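Local coordinates for protein JamJ (PDB 5DOZ) that binds NADPH and serves as the enoyl reductase of a polyketide synthase, an unusual member of its family that is linked to cyclopropane formation, at residues R49-A54 and R322-S327; Q237-V242 and G247-I252; Q290-K293 and C298-N301. All coordinates share one frame; numbering follows the deposited sequence.

Contact 1 (R49-A54 and R322-S327); sequences RDILNA and RYLQRS. With NDP (NADPH dihydro-nicotinamide-adenine-dinucleotide phosphate), chain E.
Segments 49-54 and 322-327, each on a helix, come nearest at I51 and Q325, whose CA atoms are 7.0 Å apart. Helix 48-54 belongs to the GroES-like part of this medium-chain-type reductase, and helix 317-326 comes late in the chain, just before strand 332-336, which pairs with strand 37-45 of that same part. The contact rests mainly on I51. Its CG1 stands anti to the carbonyl carbon (chi1 -72°), and the extended second torsion carries CD1 straight out to the other helix, so that one methyl does nearly all the touching. CD1 lies 3.6 Å from L324 CB and reaches Q325 N at 3.4 Å, coming up against the backbone of the helix itself. A branched, purely apolar side chain suits a buried place of this kind, where no hydrogen bond crosses between the segments. L324 crosses I51 at a slant and presents CD2 to I51 CD1 at 3.7 Å, while its other methyl, CD1, faces NADPH, 4.0 Å from oxygen O1A. Cut back to an alanine, L324 would keep its CB contact but would probably leave a gap where CD2 meets the I51 methyl and strip the apolar cover from beside O1A. The exposed Q325 closes the outer margin with its CB alone. F321, one turn back on helix 317-326, also packs against I51. Beyond the helix, S327 takes a positive phi (64°), and its carbonyl oxygen accepts a hydrogen bond from K190. Its hydroxyl sits against the adenosine ribose, with S327 OG 3.1 Å from NADPH C3B and 3.4 Å from C8A, the near corner of the adenine.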
loop_
_atom_site.group_PDB
_atom_site.type_symbol
_atom_site.label_atom_id
_atom_site.label_comp_id
_atom_site.label_asym_id
_atom_site.label_seq_id
_atom_site.Cartn_x
_atom_site.Cartn_y
_atom_site.Cartn_z
ATOM N N ARG A 49 4.573 3.415 -6.118
ATOM C CA ARG A 49 6.029 3.576 -6.145
ATOM C C ARG A 49 6.705 2.894 -7.342
ATOM O O ARG A 49 7.793 3.311 -7.748
ATOM C CB ARG A 49 6.656 3.094 -4.830
ATOM C CG ARG A 49 6.907 4.197 -3.813
ATOM C CD ARG A 49 7.461 3.637 -2.506
ATOM N NE ARG A 49 8.829 3.117 -2.615
ATOM C CZ ARG A 49 9.534 2.613 -1.600
ATOM N NH1 ARG A 49 9.013 2.544 -0.373
ATOM N NH2 ARG A 49 10.769 2.174 -1.813
ATOM N N ASP A 50 6.080 1.848 -7.893
ATOM C CA ASP A 50 6.603 1.189 -9.106
ATOM C C ASP A 50 6.633 2.162 -10.282
ATOM O O ASP A 50 7.599 2.196 -11.049
ATOM C CB ASP A 50 5.769 -0.044 -9.495
ATOM C CG ASP A 50 6.007 -1.238 -8.588
ATOM O OD1 ASP A 50 7.176 -1.636 -8.379
ATOM O OD2 ASP A 50 5.006 -1.807 -8.101
ATOM N N ILE A 51 5.563 2.944 -10.421
ATOM C CA ILE A 51 5.449 3.935 -11.490
ATOM C C ILE A 51 6.480 5.050 -11.320
ATOM O O ILE A 51 7.148 5.427 -12.280
ATOM C CB ILE A 51 4.015 4.501 -11.572
ATOM C CG1 ILE A 51 3.071 3.432 -12.132
ATOM C CG2 ILE A 51 3.964 5.771 -12.419
ATOM C CD1 ILE A 51 1.612 3.813 -12.035
ATOM N N LEU A 52 6.613 5.557 -10.096
ATOM C CA LEU A 52 7.631 6.554 -9.758
ATOM C C LEU A 52 9.026 6.111 -10.185
ATOM O O LEU A 52 9.757 6.885 -10.813
ATOM C CB LEU A 52 7.621 6.858 -8.253
ATOM C CG LEU A 52 6.405 7.575 -7.657
ATOM C CD1 LEU A 52 6.590 7.782 -6.158
ATOM C CD2 LEU A 52 6.131 8.905 -8.347
ATOM N N ASN A 53 9.386 4.871 -9.844
ATOM C CA ASN A 53 10.664 4.279 -10.259
ATOM C C ASN A 53 10.815 4.167 -11.772
ATOM O O ASN A 53 11.892 4.419 -12.316
ATOM C CB ASN A 53 10.858 2.901 -9.622
ATOM C CG ASN A 53 11.325 2.983 -8.185
ATOM O OD1 ASN A 53 12.039 3.912 -7.803
ATOM N ND2 ASN A 53 10.925 2.009 -7.376
ATOM N N ALA A 54 9.733 3.780 -12.444
ATOM C CA ALA A 54 9.737 3.639 -13.893
ATOM C C ALA A 54 9.997 4.984 -14.583
ATOM O O ALA A 54 10.642 5.035 -15.629
ATOM C CB ALA A 54 8.434 3.021 -14.369
ATOM N N ARG A 322 0.385 1.895 -17.151
ATOM C CA ARG A 322 -0.304 3.089 -17.670
ATOM C C ARG A 322 -1.689 3.278 -17.050
ATOM O O ARG A 322 -2.091 4.400 -16.738
ATOM C CB ARG A 322 -0.384 3.041 -19.199
ATOM C CG ARG A 322 0.946 3.356 -19.865
ATOM C CD ARG A 322 0.929 3.234 -21.378
ATOM N NE ARG A 322 2.144 3.829 -21.944
ATOM C CZ ARG A 322 2.657 3.531 -23.134
ATOM N NH1 ARG A 322 2.073 2.635 -23.919
ATOM N NH2 ARG A 322 3.767 4.133 -23.539
ATOM N N TYR A 323 -2.399 2.172 -16.851
ATOM C CA TYR A 323 -3.718 2.186 -16.227
ATOM C C TYR A 323 -3.690 2.722 -14.787
ATOM O O TYR A 323 -4.604 3.451 -14.375
ATOM C CB TYR A 323 -4.327 0.781 -16.262
ATOM C CG TYR A 323 -5.766 0.722 -15.812
ATOM C CD1 TYR A 323 -6.811 0.941 -16.709
ATOM C CD2 TYR A 323 -6.082 0.444 -14.489
ATOM C CE1 TYR A 323 -8.134 0.883 -16.290
ATOM C CE2 TYR A 323 -7.397 0.392 -14.063
ATOM C CZ TYR A 323 -8.417 0.610 -14.961
ATOM O OH TYR A 323 -9.715 0.549 -14.515
ATOM N N LEU A 324 -2.659 2.358 -14.025
ATOM C CA LEU A 324 -2.497 2.887 -12.670
ATOM C C LEU A 324 -2.031 4.346 -12.711
ATOM O O LEU A 324 -2.432 5.155 -11.872
ATOM C CB LEU A 324 -1.542 2.014 -11.830
ATOM C CG LEU A 324 -1.498 2.284 -10.317
ATOM C CD1 LEU A 324 -2.728 1.731 -9.609
ATOM C CD2 LEU A 324 -0.241 1.711 -9.675
ATOM N N GLN A 325 -1.192 4.676 -13.694
ATOM C CA GLN A 325 -0.739 6.057 -13.910
ATOM C C GLN A 325 -1.894 7.024 -14.183
ATOM O O GLN A 325 -1.930 8.115 -13.625
ATOM C CB GLN A 325 0.285 6.127 -15.047
ATOM C CG GLN A 325 0.911 7.505 -15.234
ATOM C CD GLN A 325 1.837 7.576 -16.430
ATOM O OE1 GLN A 325 1.569 6.985 -17.472
ATOM N NE2 GLN A 325 2.937 8.305 -16.281
ATOM N N ARG A 326 -2.824 6.622 -15.047
ATOM C CA ARG A 326 -4.022 7.421 -15.338
ATOM C C ARG A 326 -4.957 7.527 -14.131
ATOM O O ARG A 326 -5.799 8.424 -14.063
ATOM C CB ARG A 326 -4.765 6.854 -16.550
ATOM C CG ARG A 326 -4.571 7.655 -17.831
ATOM C CD ARG A 326 -4.829 6.811 -19.070
ATOM N NE ARG A 326 -5.969 5.911 -18.899
ATOM C CZ ARG A 326 -6.089 4.722 -19.488
ATOM N NH1 ARG A 326 -5.138 4.264 -20.296
ATOM N NH2 ARG A 326 -7.166 3.980 -19.258
ATOM N N SER A 327 -4.807 6.588 -13.197
ATOM C CA SER A 327 -5.392 6.692 -11.864
ATOM C C SER A 327 -6.923 6.695 -11.851
ATOM O O SER A 327 -7.528 7.206 -10.908
ATOM C CB SER A 327 -4.854 7.950 -11.172
ATOM O OG SER A 327 -4.816 7.797 -9.776
HETATM P PA NDP E . -2.987 4.422 -5.806
HETATM O O1A NDP E . -2.317 4.787 -7.117
HETATM O O2A NDP E . -3.921 3.244 -5.735
HETATM O O5B NDP E . -3.826 5.695 -5.293
HETATM C C5B NDP E . -3.611 7.004 -5.807
HETATM C C4B NDP E . -4.931 7.746 -5.680
HETATM O O4B NDP E . -4.667 9.147 -5.546
HETATM C C3B NDP E . -5.826 7.592 -6.904
HETATM O O3B NDP E . -6.785 6.541 -6.748
HETATM C C2B NDP E . -6.553 8.910 -6.968
HETATM O O2B NDP E . -7.807 8.753 -6.321
HETATM C C1B NDP E . -5.734 9.882 -6.138
HETATM N N9A NDP E . -5.172 10.961 -6.970
HETATM C C8A NDP E . -4.591 10.825 -8.173
HETATM N N7A NDP E . -4.188 12.026 -8.643
HETATM C C5A NDP E . -4.515 12.953 -7.722
HETATM C C6A NDP E . -4.377 14.420 -7.574
HETATM N N6A NDP E . -3.786 15.159 -8.538
HETATM N N1A NDP E . -4.860 14.995 -6.444
HETATM C C2A NDP E . -5.451 14.279 -5.469
HETATM N N3A NDP E . -5.605 12.944 -5.544
HETATM C C4A NDP E . -5.164 12.244 -6.621
HETATM O O3 NDP E . -1.854 4.313 -4.667
HETATM P PN NDP E . -1.993 3.596 -3.232
HETATM O O1N NDP E . -3.399 3.710 -2.727
HETATM O O2N NDP E . -1.344 2.242 -3.312
HETATM O O5D NDP E . -1.065 4.518 -2.291
HETATM C C5D NDP E . -1.309 5.922 -2.131
HETATM C C4D NDP E . -0.030 6.642 -1.704
HETATM O O4D NDP E . 0.532 6.042 -0.534
HETATM C C3D NDP E . 1.058 6.573 -2.758
HETATM O O3D NDP E . 1.721 7.835 -2.763
HETATM C C2D NDP E . 1.992 5.480 -2.270
HETATM O O2D NDP E . 3.338 5.604 -2.753
HETATM C C1D NDP E . 1.880 5.624 -0.764
HETATM N N1N NDP E . 2.141 4.370 -0.056
HETATM C C2N NDP E . 2.954 4.409 1.009
HETATM C C3N NDP E . 3.043 3.345 1.899
HETATM C C7N NDP E . 3.769 3.525 3.202
HETATM O O7N NDP E . 4.283 2.573 3.765
HETATM N N7N NDP E . 3.835 4.744 3.730
HETATM C C4N NDP E . 2.535 1.979 1.485
HETATM C C5N NDP E . 1.581 2.092 0.385
HETATM C C6N NDP E . 1.485 3.244 -0.394
HETATM P P2B NDP E . -9.028 9.735 -6.636
HETATM O O1X NDP E . -9.254 9.605 -8.125
HETATM O O2X NDP E . -10.113 9.157 -5.781
HETATM O O3X NDP E . -8.552 11.096 -6.192
#

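Contact 2 (Q237-V242 and G247-I252); sequences QKNLDV and GRYIEI. With NDP (NADPH dihydro-nicotinamide-adenine-dinucleotide phosphate), chain E.
N239 and Y249 meet because their first torsions turn them to each other: a chi1 of -162° sets Y249 CG opposite the backbone nitrogen and lifts the ring off the strand, while N239 CG lies anti to the carbonyl carbon (chi1 -72°). The two side chains cross at about a right angle. N239 ND2 then gives a nearly straight hydrogen bond to Y249 OH, 2.8 Å long, with the hydroxyl close to the amide plane. Asparagine suits the spot because its amide works at both ends: OD1 accepts from H161, so the group is fixed in rotation and its polar atoms are satisfied although buried. L240 supplies the apolar half of the contact, its CD2 meeting the ring edge in plane, 3.7 Å from Y249 CD2. A tyrosine can serve both neighbours, its ring edge against the leucine and its hydroxyl against the amide. Just past the strand, I252 turns to the cofactor. Its carbonyl oxygen accepts a hydrogen bond from the nicotinamide amide, with I252 O 3.1 Å from NADPH N7N, and its CD1 packs beside ribose oxygen O4D at 3.3 Å. In Rossmann topology this is the helix-to-strand half of a beta-alpha-beta crossover: helix 235-242 follows strand 223-228 and leads to strand 247-251, which lies between strands 223-228 and 271-274, while F210 of helix 210-218 touches N239 and K266 of helix 260-266 touches L240.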
loop_
_atom_site.group_PDB
_atom_site.type_symbol
_atom_site.label_atom_id
_atom_site.label_comp_id
_atom_site.label_asym_id
_atom_site.label_seq_id
_atom_site.Cartn_x
_atom_site.Cartn_y
_atom_site.Cartn_z
ATOM N N GLN A 237 -1.711 21.899 5.068
ATOM C CA GLN A 237 -2.295 22.944 5.914
ATOM C C GLN A 237 -3.811 22.771 6.044
ATOM O O GLN A 237 -4.367 22.944 7.129
ATOM C CB GLN A 237 -1.951 24.340 5.374
ATOM C CG GLN A 237 -2.437 25.497 6.242
ATOM C CD GLN A 237 -1.755 25.543 7.598
ATOM O OE1 GLN A 237 -0.607 25.981 7.714
ATOM N NE2 GLN A 237 -2.459 25.094 8.632
ATOM N N LYS A 238 -4.465 22.426 4.937
ATOM C CA LYS A 238 -5.903 22.164 4.929
ATOM C C LYS A 238 -6.259 20.959 5.795
ATOM O O LYS A 238 -7.280 20.971 6.483
ATOM C CB LYS A 238 -6.426 21.968 3.499
ATOM C CG LYS A 238 -6.452 23.230 2.646
ATOM C CD LYS A 238 -7.280 24.346 3.276
ATOM C CE LYS A 238 -7.308 25.591 2.397
ATOM N NZ LYS A 238 -5.950 26.123 2.086
ATOM N N ASN A 239 -5.414 19.929 5.757
ATOM C CA ASN A 239 -5.571 18.770 6.638
ATOM C C ASN A 239 -5.477 19.154 8.118
ATOM O O ASN A 239 -6.287 18.710 8.928
ATOM C CB ASN A 239 -4.548 17.674 6.307
ATOM C CG ASN A 239 -4.853 16.951 5.005
ATOM O OD1 ASN A 239 -5.987 16.938 4.531
ATOM N ND2 ASN A 239 -3.830 16.341 4.420
ATOM N N LEU A 240 -4.496 19.983 8.468
ATOM C CA LEU A 240 -4.363 20.459 9.845
ATOM C C LEU A 240 -5.619 21.194 10.318
ATOM O O LEU A 240 -6.032 21.031 11.467
ATOM C CB LEU A 240 -3.134 21.359 10.012
ATOM C CG LEU A 240 -1.741 20.794 9.731
ATOM C CD1 LEU A 240 -0.689 21.842 10.045
ATOM C CD2 LEU A 240 -1.463 19.520 10.512
ATOM N N ASP A 241 -6.226 21.987 9.433
ATOM C CA ASP A 241 -7.439 22.750 9.769
ATOM C C ASP A 241 -8.624 21.860 10.155
ATOM O O ASP A 241 -9.395 22.207 11.056
ATOM C CB ASP A 241 -7.847 23.679 8.618
ATOM C CG ASP A 241 -6.795 24.733 8.305
ATOM O OD1 ASP A 241 -5.771 24.808 9.025
ATOM O OD2 ASP A 241 -6.997 25.491 7.331
ATOM N N VAL A 242 -8.768 20.720 9.477
ATOM C CA VAL A 242 -9.884 19.807 9.751
ATOM C C VAL A 242 -9.589 18.830 10.889
ATOM O O VAL A 242 -10.468 18.089 11.322
ATOM C CB VAL A 242 -10.349 19.027 8.495
ATOM C CG1 VAL A 242 -10.946 19.975 7.474
ATOM C CG2 VAL A 242 -9.217 18.220 7.878
ATOM N N GLY A 247 -5.947 15.717 17.606
ATOM C CA GLY A 247 -6.067 14.862 16.413
ATOM C C GLY A 247 -4.781 14.161 16.005
ATOM O O GLY A 247 -3.691 14.583 16.389
ATOM N N ARG A 248 -4.910 13.090 15.224
ATOM C CA ARG A 248 -3.765 12.278 14.821
ATOM C C ARG A 248 -3.587 12.244 13.297
ATOM O O ARG A 248 -4.523 11.924 12.557
ATOM C CB ARG A 248 -3.895 10.865 15.393
ATOM C CG ARG A 248 -3.781 10.807 16.911
ATOM C CD ARG A 248 -4.759 9.796 17.487
ATOM N NE ARG A 248 -6.027 10.421 17.837
ATOM C CZ ARG A 248 -7.189 9.779 17.951
ATOM N NH1 ARG A 248 -7.274 8.472 17.724
ATOM N NH2 ARG A 248 -8.280 10.463 18.285
ATOM N N TYR A 249 -2.378 12.580 12.846
ATOM C CA TYR A 249 -2.086 12.759 11.423
ATOM C C TYR A 249 -1.231 11.616 10.894
ATOM O O TYR A 249 -0.017 11.596 11.106
ATOM C CB TYR A 249 -1.358 14.091 11.190
ATOM C CG TYR A 249 -1.381 14.606 9.760
ATOM C CD1 TYR A 249 -1.205 13.748 8.662
ATOM C CD2 TYR A 249 -1.534 15.962 9.506
ATOM C CE1 TYR A 249 -1.217 14.232 7.359
ATOM C CE2 TYR A 249 -1.545 16.457 8.212
ATOM C CZ TYR A 249 -1.390 15.593 7.142
ATOM O OH TYR A 249 -1.409 16.107 5.866
ATOM N N ILE A 250 -1.868 10.670 10.208
ATOM C CA ILE A 250 -1.154 9.589 9.538
ATOM C C ILE A 250 -0.778 10.035 8.126
ATOM O O ILE A 250 -1.643 10.185 7.259
ATOM C CB ILE A 250 -2.005 8.305 9.440
ATOM C CG1 ILE A 250 -2.664 7.979 10.781
ATOM C CG2 ILE A 250 -1.155 7.138 8.945
ATOM C CD1 ILE A 250 -3.914 7.129 10.650
ATOM N N GLU A 251 0.514 10.254 7.913
ATOM C CA GLU A 251 1.038 10.629 6.610
ATOM C C GLU A 251 1.805 9.449 6.017
ATOM O O GLU A 251 2.757 8.968 6.628
ATOM C CB GLU A 251 1.953 11.851 6.747
ATOM C CG GLU A 251 2.573 12.311 5.442
ATOM C CD GLU A 251 1.557 12.912 4.492
ATOM O OE1 GLU A 251 1.014 13.993 4.813
ATOM O OE2 GLU A 251 1.307 12.301 3.422
ATOM N N ILE A 252 1.386 8.980 4.840
ATOM C CA ILE A 252 2.038 7.826 4.191
ATOM C C ILE A 252 2.742 8.206 2.887
ATOM O O ILE A 252 3.291 7.346 2.188
ATOM C CB ILE A 252 1.059 6.640 3.954
ATOM C CG1 ILE A 252 0.070 6.948 2.822
ATOM C CG2 ILE A 252 0.334 6.276 5.245
ATOM C CD1 ILE A 252 -0.805 5.780 2.421
HETATM P PA NDP E . -2.987 4.422 -5.806
HETATM O O1A NDP E . -2.317 4.787 -7.117
HETATM O O2A NDP E . -3.921 3.244 -5.735
HETATM O O5B NDP E . -3.826 5.695 -5.293
HETATM C C5B NDP E . -3.611 7.004 -5.807
HETATM C C4B NDP E . -4.931 7.746 -5.680
HETATM O O4B NDP E . -4.667 9.147 -5.546
HETATM C C3B NDP E . -5.826 7.592 -6.904
HETATM O O3B NDP E . -6.785 6.541 -6.748
HETATM C C2B NDP E . -6.553 8.910 -6.968
HETATM O O2B NDP E . -7.807 8.753 -6.321
HETATM C C1B NDP E . -5.734 9.882 -6.138
HETATM N N9A NDP E . -5.172 10.961 -6.970
HETATM C C8A NDP E . -4.591 10.825 -8.173
HETATM N N7A NDP E . -4.188 12.026 -8.643
HETATM C C5A NDP E . -4.515 12.953 -7.722
HETATM C C6A NDP E . -4.377 14.420 -7.574
HETATM N N6A NDP E . -3.786 15.159 -8.538
HETATM N N1A NDP E . -4.860 14.995 -6.444
HETATM C C2A NDP E . -5.451 14.279 -5.469
HETATM N N3A NDP E . -5.605 12.944 -5.544
HETATM C C4A NDP E . -5.164 12.244 -6.621
HETATM O O3 NDP E . -1.854 4.313 -4.667
HETATM P PN NDP E . -1.993 3.596 -3.232
HETATM O O1N NDP E . -3.399 3.710 -2.727
HETATM O O2N NDP E . -1.344 2.242 -3.312
HETATM O O5D NDP E . -1.065 4.518 -2.291
HETATM C C5D NDP E . -1.309 5.922 -2.131
HETATM C C4D NDP E . -0.030 6.642 -1.704
HETATM O O4D NDP E . 0.532 6.042 -0.534
HETATM C C3D NDP E . 1.058 6.573 -2.758
HETATM O O3D NDP E . 1.721 7.835 -2.763
HETATM C C2D NDP E . 1.992 5.480 -2.270
HETATM O O2D NDP E . 3.338 5.604 -2.753
HETATM C C1D NDP E . 1.880 5.624 -0.764
HETATM N N1N NDP E . 2.141 4.370 -0.056
HETATM C C2N NDP E . 2.954 4.409 1.009
HETATM C C3N NDP E . 3.043 3.345 1.899
HETATM C C7N NDP E . 3.769 3.525 3.202
HETATM O O7N NDP E . 4.283 2.573 3.765
HETATM N N7N NDP E . 3.835 4.744 3.730
HETATM C C4N NDP E . 2.535 1.979 1.485
HETATM C C5N NDP E . 1.581 2.092 0.385
HETATM C C6N NDP E . 1.485 3.244 -0.394
HETATM P P2B NDP E . -9.028 9.735 -6.636
HETATM O O1X NDP E . -9.254 9.605 -8.125
HETATM O O2X NDP E . -10.113 9.157 -5.781
HETATM O O3X NDP E . -8.552 11.096 -6.192
#

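Contact 3 (Q290-K293 and C298-N301); sequences QIWK and CFEN
W292 and F299 approach each other with their rings nearly parallel yet slid well apart. The six-membered ring of the tryptophan and the phenyl ring are tilted by 28°, and their centroids lie 6.0 Å apart, so little of one ring covers the other and the contact is van der Waals packing between a few ring carbons. W292 uses the outer end of its benzo ring: CH2 lies 4.0 Å from F299 CD2, and CZ3 lies 4.1 Å from F299 CE2. The side chains as a whole cross at about a right angle. With CG anti to the backbone nitrogen (chi1 -173°), the indole swings over to its partner although its CB is not aimed there, whereas F299 CB already points to the opposing segment. Large aromatic groups suit the place, because they bridge the 10.3 Å between the CA atoms of W292 and F299. Helices 287-293 and 296-300 are consecutive short helices, set between strand 271-274, at the edge of the Rossmann sheet, and strand 309-313, which pairs with strand 332-336 in the mixed sheet. Both residues are buried and have further apolar neighbours: W292 touches P124, and F299 touches I135 and L304. F299 also meets the ring of F139 edge-to-face, and I291 lies against F140 and Y143, all three of these aromatic residues being on helix 136-149.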
loop_
_atom_site.group_PDB
_atom_site.type_symbol
_atom_site.label_atom_id
_atom_site.label_comp_id
_atom_site.label_asym_id
_atom_site.label_seq_id
_atom_site.Cartn_x
_atom_site.Cartn_y
_atom_site.Cartn_z
ATOM N N GLN A 290 2.999 -9.887 13.179
ATOM C CA GLN A 290 2.055 -9.378 14.168
ATOM C C GLN A 290 0.786 -8.805 13.540
ATOM O O GLN A 290 -0.319 -9.186 13.927
ATOM C CB GLN A 290 2.717 -8.359 15.104
ATOM C CG GLN A 290 3.421 -8.990 16.302
ATOM C CD GLN A 290 2.483 -9.749 17.240
ATOM O OE1 GLN A 290 1.285 -9.455 17.332
ATOM N NE2 GLN A 290 3.034 -10.729 17.951
ATOM N N ILE A 291 0.941 -7.906 12.570
ATOM C CA ILE A 291 -0.210 -7.310 11.887
ATOM C C ILE A 291 -1.112 -8.401 11.316
ATOM O O ILE A 291 -2.328 -8.369 11.512
ATOM C CB ILE A 291 0.208 -6.306 10.785
ATOM C CG1 ILE A 291 0.824 -5.051 11.415
ATOM C CG2 ILE A 291 -0.979 -5.928 9.897
ATOM C CD1 ILE A 291 1.392 -4.066 10.412
ATOM N N TRP A 292 -0.510 -9.379 10.642
ATOM C CA TRP A 292 -1.278 -10.435 9.988
ATOM C C TRP A 292 -2.056 -11.294 10.973
ATOM O O TRP A 292 -3.186 -11.687 10.694
ATOM C CB TRP A 292 -0.390 -11.307 9.097
ATOM C CG TRP A 292 -1.176 -12.290 8.293
ATOM C CD1 TRP A 292 -1.044 -13.645 8.301
ATOM C CD2 TRP A 292 -2.247 -11.993 7.385
ATOM N NE1 TRP A 292 -1.951 -14.213 7.439
ATOM C CE2 TRP A 292 -2.705 -13.221 6.868
ATOM C CE3 TRP A 292 -2.864 -10.805 6.959
ATOM C CZ2 TRP A 292 -3.749 -13.300 5.939
ATOM C CZ3 TRP A 292 -3.902 -10.883 6.036
ATOM C CH2 TRP A 292 -4.332 -12.121 5.535
ATOM N N LYS A 293 -1.438 -11.588 12.117
ATOM C CA LYS A 293 -2.103 -12.278 13.222
ATOM C C LYS A 293 -3.359 -11.538 13.686
ATOM O O LYS A 293 -4.299 -12.153 14.191
ATOM C CB LYS A 293 -1.152 -12.428 14.407
ATOM C CG LYS A 293 -0.516 -13.801 14.547
ATOM C CD LYS A 293 -0.004 -14.013 15.965
ATOM C CE LYS A 293 -1.158 -14.130 16.954
ATOM N NZ LYS A 293 -0.733 -13.880 18.358
ATOM N N CYS A 298 -10.271 -11.920 10.541
ATOM C CA CYS A 298 -11.275 -11.066 9.907
ATOM C C CYS A 298 -11.574 -11.506 8.460
ATOM O O CYS A 298 -12.735 -11.535 8.043
ATOM C CB CYS A 298 -10.836 -9.597 9.934
ATOM S SG CYS A 298 -10.033 -9.028 11.458
ATOM N N PHE A 299 -10.526 -11.846 7.710
ATOM C CA PHE A 299 -10.671 -12.344 6.338
ATOM C C PHE A 299 -11.252 -13.756 6.321
ATOM O O PHE A 299 -12.014 -14.110 5.415
ATOM C CB PHE A 299 -9.334 -12.300 5.576
ATOM C CG PHE A 299 -8.903 -10.908 5.175
ATOM C CD1 PHE A 299 -9.507 -10.253 4.102
ATOM C CD2 PHE A 299 -7.883 -10.254 5.866
ATOM C CE1 PHE A 299 -9.111 -8.971 3.736
ATOM C CE2 PHE A 299 -7.480 -8.974 5.504
ATOM C CZ PHE A 299 -8.095 -8.332 4.436
ATOM N N GLU A 300 -10.894 -14.548 7.329
ATOM C CA GLU A 300 -11.434 -15.898 7.505
ATOM C C GLU A 300 -12.941 -15.881 7.775
ATOM O O GLU A 300 -13.691 -16.668 7.194
ATOM C CB GLU A 300 -10.694 -16.634 8.626
ATOM C CG GLU A 300 -9.352 -17.214 8.195
ATOM C CD GLU A 300 -8.544 -17.807 9.341
ATOM O OE1 GLU A 300 -9.039 -17.844 10.486
ATOM O OE2 GLU A 300 -7.398 -18.238 9.091
ATOM N N ASN A 301 -13.372 -14.967 8.640
ATOM C CA ASN A 301 -14.781 -14.832 8.997
ATOM C C ASN A 301 -15.552 -13.903 8.053
ATOM O O ASN A 301 -16.689 -13.521 8.338
ATOM C CB ASN A 301 -14.912 -14.355 10.449
ATOM C CG ASN A 301 -14.133 -15.223 11.427
ATOM O OD1 ASN A 301 -13.587 -16.269 11.065
ATOM N ND2 ASN A 301 -14.077 -14.787 12.679
#

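In the fold
Contact 1 joins residues far apart in the chain and encloses the other two: contact 2 closes first, then contact 3 opens, both lying between segments 49-54 and 322-327. The centres of contact 1 and contact 2 are about 25 Å apart, those of contact 1 and contact 3 about 29 Å, and those of contact 2 and contact 3 about 28 Å; none touches another. Contact 2 belongs to the six-stranded parallel Rossmann sheet, while contact 1 lies by the mixed sheet that holds strands 37-45 and 332-336. Both touch the same NADPH, which therefore lies between the two parts of the enzyme. Contact 3, across the chain's centre from contact 1, belongs to the helical connection leading from the parallel sheet back to the mixed one.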